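Local coordinates for protein leucine aminopeptidase 2, chloroplastic (Streptomyces sp. BC16019, PDB 5LHJ) that trims bottromycin precursors during their maturation as a metal-dependent aminopeptidase of the M17 family, probably removing an N-terminal amino acid from the peptide, at residues G346-S358 / A444-W458. Sequence-based numbering, arbitrary orientation.
Sequences GRVVLADVLVRAS and AALFLQDFVAAGVPW
Ser358 OG is gripped from two sides: it accepts a nearly straight bond from Ala453 N, 2.9 Å away with 170° at the hydrogen, and donates to Leu354 O one turn back at 2.7 Å. OG sits between the backbone N and the carbonyl carbon (chi1 65°), the position from which it can reach back to that carbonyl while still facing Ala453. Leu354 O also takes Ser358 N, from the opposite face of its plane. Between its two bonds the hydroxyl ties the C-terminal part of segment 346-358 to the loop at Ala453. Further back, the Ala351 methyl stands squarely over the Phe451 ring, 3.4 Å from CB to the centroid, while Val355 CG2 closes on the ring edge at CD1. Leu354 CD1 lies crosswise against Leu448 CB, and Leu448 CD2 rests on Leu350 CB. At the far end Arg347 lays CG over the Phe447 face, 3.7 Å from the centroid; its chain then bends at chi3 (69°), bringing one guanidinium face onto Ala444 CB, with CZ 3.5 Å from that methyl. NH1 forms a salt bridge with Asp440. With an alanine here, Asp440 would probably lose this charged mate, and Phe447 the CG and CD methylenes lying over one face. The helical segments 346-358 and 444-449 run in roughly the same direction, 30° apart, within the catalytic domain. Leu350 and Leu354 also pack on strands 255-263 and 367-372, Leu350 touching Lys261, a manganese-binding residue of this enzyme, though no metal is bound to this chain here, and Val353 packs on His310 and Pro312 of strand 306-316.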
loop_
_atom_site.group_PDB
_atom_site.type_symbol
_atom_site.label_atom_id
_atom_site.label_comp_id
_atom_site.label_asym_id
_atom_site.label_seq_id
_atom_site.Cartn_x
_atom_site.Cartn_y
_atom_site.Cartn_z
ATOM N N GLY A 346 -0.869 22.634 11.337
ATOM C CA GLY A 346 0.073 23.653 11.782
ATOM C C GLY A 346 -0.147 25.016 11.142
ATOM O O GLY A 346 -0.163 26.050 11.829
ATOM N N ARG A 347 -0.325 25.031 9.819
ATOM C CA ARG A 347 -0.496 26.301 9.120
ATOM C C ARG A 347 -1.795 27.004 9.543
ATOM O O ARG A 347 -1.848 28.230 9.629
ATOM C CB ARG A 347 -0.412 26.114 7.597
ATOM C CG ARG A 347 -1.579 25.381 6.941
ATOM C CD ARG A 347 -1.189 24.909 5.542
ATOM N NE ARG A 347 -0.206 23.840 5.625
ATOM C CZ ARG A 347 0.353 23.196 4.596
ATOM N NH1 ARG A 347 0.063 23.499 3.333
ATOM N NH2 ARG A 347 1.219 22.234 4.850
ATOM N N VAL A 348 -2.815 26.210 9.841
ATOM C CA VAL A 348 -4.125 26.707 10.267
ATOM C C VAL A 348 -4.037 27.341 11.669
ATOM O O VAL A 348 -4.633 28.380 11.913
ATOM C CB VAL A 348 -5.185 25.565 10.209
ATOM C CG1 VAL A 348 -6.525 25.999 10.786
ATOM C CG2 VAL A 348 -5.352 25.068 8.781
ATOM N N VAL A 349 -3.277 26.719 12.558
ATOM C CA VAL A 349 -3.028 27.244 13.900
ATOM C C VAL A 349 -2.211 28.560 13.838
ATOM O O VAL A 349 -2.533 29.545 14.514
ATOM C CB VAL A 349 -2.300 26.193 14.768
ATOM C CG1 VAL A 349 -1.838 26.789 16.076
ATOM C CG2 VAL A 349 -3.190 24.974 15.025
ATOM N N LEU A 350 -1.153 28.571 13.037
ATOM C CA LEU A 350 -0.284 29.736 12.918
ATOM C C LEU A 350 -0.960 30.958 12.298
ATOM O O LEU A 350 -0.604 32.082 12.643
ATOM C CB LEU A 350 0.963 29.392 12.098
ATOM C CG LEU A 350 1.933 28.382 12.719
ATOM C CD1 LEU A 350 2.978 27.908 11.703
ATOM C CD2 LEU A 350 2.593 28.986 13.921
ATOM N N ALA A 351 -1.906 30.735 11.379
ATOM C CA ALA A 351 -2.539 31.812 10.595
ATOM C C ALA A 351 -2.986 32.993 11.449
ATOM O O ALA A 351 -2.539 34.128 11.261
ATOM C CB ALA A 351 -3.720 31.259 9.810
ATOM N N ASP A 352 -3.826 32.725 12.440
ATOM C CA ASP A 352 -4.399 33.817 13.249
ATOM C C ASP A 352 -3.351 34.461 14.142
ATOM O O ASP A 352 -3.417 35.655 14.421
ATOM C CB ASP A 352 -5.560 33.306 14.097
ATOM C CG ASP A 352 -6.559 32.550 13.276
ATOM O OD1 ASP A 352 -7.435 33.212 12.689
ATOM O OD2 ASP A 352 -6.446 31.301 13.138
ATOM N N VAL A 353 -2.360 33.681 14.566
ATOM C CA VAL A 353 -1.283 34.235 15.390
ATOM C C VAL A 353 -0.426 35.208 14.566
ATOM O O VAL A 353 -0.011 36.245 15.070
ATOM C CB VAL A 353 -0.425 33.126 16.032
ATOM C CG1 VAL A 353 0.702 33.725 16.865
ATOM C CG2 VAL A 353 -1.311 32.210 16.873
ATOM N N LEU A 354 -0.182 34.897 13.292
ATOM C CA LEU A 354 0.525 35.837 12.406
ATOM C C LEU A 354 -0.256 37.135 12.187
ATOM O O LEU A 354 0.343 38.216 12.118
ATOM C CB LEU A 354 0.853 35.176 11.062
ATOM C CG LEU A 354 1.955 34.121 11.107
ATOM C CD1 LEU A 354 1.969 33.317 9.814
ATOM C CD2 LEU A 354 3.319 34.753 11.352
ATOM N N VAL A 355 -1.584 37.035 12.118
ATOM C CA VAL A 355 -2.437 38.238 12.028
ATOM C C VAL A 355 -2.216 39.075 13.297
ATOM O O VAL A 355 -1.907 40.264 13.223
ATOM C CB VAL A 355 -3.940 37.903 11.851
ATOM C CG1 VAL A 355 -4.795 39.169 11.878
ATOM C CG2 VAL A 355 -4.190 37.134 10.547
ATOM N N ARG A 356 -2.351 38.437 14.451
ATOM C CA ARG A 356 -2.201 39.121 15.727
ATOM C C ARG A 356 -0.797 39.727 15.874
ATOM O O ARG A 356 -0.651 40.880 16.313
ATOM C CB ARG A 356 -2.502 38.165 16.887
ATOM C CG ARG A 356 -2.466 38.822 18.266
ATOM C CD ARG A 356 -2.712 37.840 19.395
ATOM N NE ARG A 356 -2.385 38.443 20.686
ATOM C CZ ARG A 356 -3.161 39.282 21.372
ATOM N NH1 ARG A 356 -4.360 39.665 20.921
ATOM N NH2 ARG A 356 -2.724 39.763 22.543
ATOM N N ALA A 357 0.227 38.957 15.526
ATOM C CA ALA A 357 1.616 39.400 15.696
ATOM C C ALA A 357 2.026 40.557 14.782
ATOM O O ALA A 357 2.910 41.331 15.151
ATOM C CB ALA A 357 2.582 38.242 15.517
ATOM N N SER A 358 1.398 40.677 13.607
ATOM C CA SER A 358 1.775 41.695 12.624
ATOM C C SER A 358 0.790 42.874 12.548
ATOM O O SER A 358 0.946 43.756 11.694
ATOM C CB SER A 358 1.918 41.037 11.256
ATOM O OG SER A 358 0.673 40.545 10.794
ATOM N N ALA A 444 2.792 25.808 1.794
ATOM C CA ALA A 444 2.584 26.164 3.213
ATOM C C ALA A 444 3.135 27.556 3.533
ATOM O O ALA A 444 2.520 28.323 4.290
ATOM C CB ALA A 444 3.200 25.126 4.140
ATOM N N ALA A 445 4.290 27.879 2.957
ATOM C CA ALA A 445 4.914 29.180 3.149
ATOM C C ALA A 445 4.039 30.285 2.551
ATOM O O ALA A 445 3.823 31.325 3.177
ATOM C CB ALA A 445 6.314 29.190 2.532
ATOM N N LEU A 446 3.526 30.045 1.338
ATOM C CA LEU A 446 2.589 30.984 0.685
ATOM C C LEU A 446 1.288 31.170 1.488
ATOM O O LEU A 446 0.763 32.280 1.601
ATOM C CB LEU A 446 2.270 30.511 -0.739
ATOM C CG LEU A 446 3.467 30.516 -1.705
ATOM C CD1 LEU A 446 3.167 29.701 -2.956
ATOM C CD2 LEU A 446 3.868 31.940 -2.073
ATOM N N PHE A 447 0.771 30.070 2.031
ATOM C CA PHE A 447 -0.390 30.089 2.924
ATOM C C PHE A 447 -0.138 31.038 4.100
ATOM O O PHE A 447 -0.970 31.930 4.377
ATOM C CB PHE A 447 -0.691 28.639 3.384
ATOM C CG PHE A 447 -1.882 28.487 4.278
ATOM C CD1 PHE A 447 -1.842 28.899 5.618
ATOM C CD2 PHE A 447 -3.040 27.874 3.810
ATOM C CE1 PHE A 447 -2.941 28.736 6.452
ATOM C CE2 PHE A 447 -4.134 27.694 4.651
ATOM C CZ PHE A 447 -4.088 28.136 5.968
ATOM N N LEU A 448 0.985 30.853 4.792
ATOM C CA LEU A 448 1.329 31.702 5.944
ATOM C C LEU A 448 1.515 33.164 5.545
ATOM O O LEU A 448 1.113 34.073 6.275
ATOM C CB LEU A 448 2.602 31.206 6.629
ATOM C CG LEU A 448 2.568 29.815 7.268
ATOM C CD1 LEU A 448 3.952 29.493 7.822
ATOM C CD2 LEU A 448 1.523 29.700 8.360
ATOM N N GLN A 449 2.127 33.382 4.384
ATOM C CA GLN A 449 2.381 34.735 3.896
ATOM C C GLN A 449 1.102 35.583 3.837
ATOM O O GLN A 449 1.161 36.777 4.131
ATOM C CB GLN A 449 3.052 34.702 2.523
ATOM C CG GLN A 449 3.529 36.066 2.033
ATOM C CD GLN A 449 4.273 35.983 0.710
ATOM O OE1 GLN A 449 4.056 35.068 -0.083
ATOM N NE2 GLN A 449 5.151 36.955 0.464
ATOM N N ASP A 450 -0.024 34.956 3.478
ATOM C CA ASP A 450 -1.344 35.623 3.378
ATOM C C ASP A 450 -1.736 36.347 4.688
ATOM O O ASP A 450 -2.502 37.314 4.672
ATOM C CB ASP A 450 -2.487 34.606 3.129
ATOM C CG ASP A 450 -2.483 33.939 1.743
ATOM O OD1 ASP A 450 -1.792 34.349 0.790
ATOM O OD2 ASP A 450 -3.244 32.936 1.629
ATOM N N PHE A 451 -1.251 35.856 5.823
ATOM C CA PHE A 451 -1.698 36.350 7.127
ATOM C C PHE A 451 -0.784 37.404 7.742
ATOM O O PHE A 451 -1.092 37.923 8.802
ATOM C CB PHE A 451 -1.876 35.160 8.063
ATOM C CG PHE A 451 -2.928 34.216 7.589
ATOM C CD1 PHE A 451 -4.269 34.483 7.825
ATOM C CD2 PHE A 451 -2.592 33.086 6.852
ATOM C CE1 PHE A 451 -5.259 33.614 7.370
ATOM C CE2 PHE A 451 -3.574 32.226 6.377
ATOM C CZ PHE A 451 -4.906 32.482 6.644
ATOM N N VAL A 452 0.332 37.708 7.088
ATOM C CA VAL A 452 1.269 38.710 7.593
ATOM C C VAL A 452 0.836 40.044 7.018
ATOM O O VAL A 452 0.750 40.203 5.799
ATOM C CB VAL A 452 2.723 38.401 7.196
ATOM C CG1 VAL A 452 3.674 39.430 7.793
ATOM C CG2 VAL A 452 3.110 37.010 7.673
ATOM N N ALA A 453 0.565 41.002 7.898
ATOM C CA ALA A 453 0.047 42.303 7.484
ATOM C C ALA A 453 0.951 42.989 6.472
ATOM O O ALA A 453 2.172 42.891 6.548
ATOM C CB ALA A 453 -0.163 43.211 8.685
ATOM N N ALA A 454 0.319 43.688 5.533
ATOM C CA ALA A 454 1.008 44.387 4.445
ATOM C C ALA A 454 2.137 45.255 4.971
ATOM O O ALA A 454 1.964 45.974 5.954
ATOM C CB ALA A 454 0.009 45.252 3.672
ATOM N N GLY A 455 3.310 45.149 4.350
ATOM C CA GLY A 455 4.443 45.991 4.720
ATOM C C GLY A 455 5.345 45.518 5.850
ATOM O O GLY A 455 6.360 46.165 6.114
ATOM N N VAL A 456 5.004 44.407 6.519
ATOM C CA VAL A 456 5.801 43.909 7.648
ATOM C C VAL A 456 6.797 42.855 7.142
ATOM O O VAL A 456 6.363 41.836 6.584
ATOM C CB VAL A 456 4.901 43.286 8.743
ATOM C CG1 VAL A 456 5.735 42.734 9.885
ATOM C CG2 VAL A 456 3.895 44.318 9.265
ATOM N N PRO A 457 8.122 43.089 7.316
ATOM C CA PRO A 457 9.107 42.076 6.928
ATOM C C PRO A 457 8.910 40.784 7.703
ATOM O O PRO A 457 8.622 40.816 8.906
ATOM C CB PRO A 457 10.454 42.716 7.273
ATOM C CG PRO A 457 10.196 44.173 7.271
ATOM C CD PRO A 457 8.770 44.360 7.696
ATOM N N TRP A 458 9.057 39.659 7.011
ATOM C CA TRP A 458 8.728 38.361 7.581
ATOM C C TRP A 458 9.624 37.275 7.026
ATOM O O TRP A 458 9.995 37.306 5.849
ATOM C CB TRP A 458 7.250 38.053 7.300
ATOM C CG TRP A 458 6.817 36.612 7.392
ATOM C CD1 TRP A 458 6.535 35.894 8.530
ATOM C CD2 TRP A 458 6.586 35.731 6.293
ATOM N NE1 TRP A 458 6.160 34.608 8.195
ATOM C CE2 TRP A 458 6.174 34.491 6.824
ATOM C CE3 TRP A 458 6.695 35.866 4.902
ATOM C CZ2 TRP A 458 5.865 33.400 6.010
ATOM C CZ3 TRP A 458 6.390 34.763 4.089
ATOM C CH2 TRP A 458 5.990 33.558 4.650
#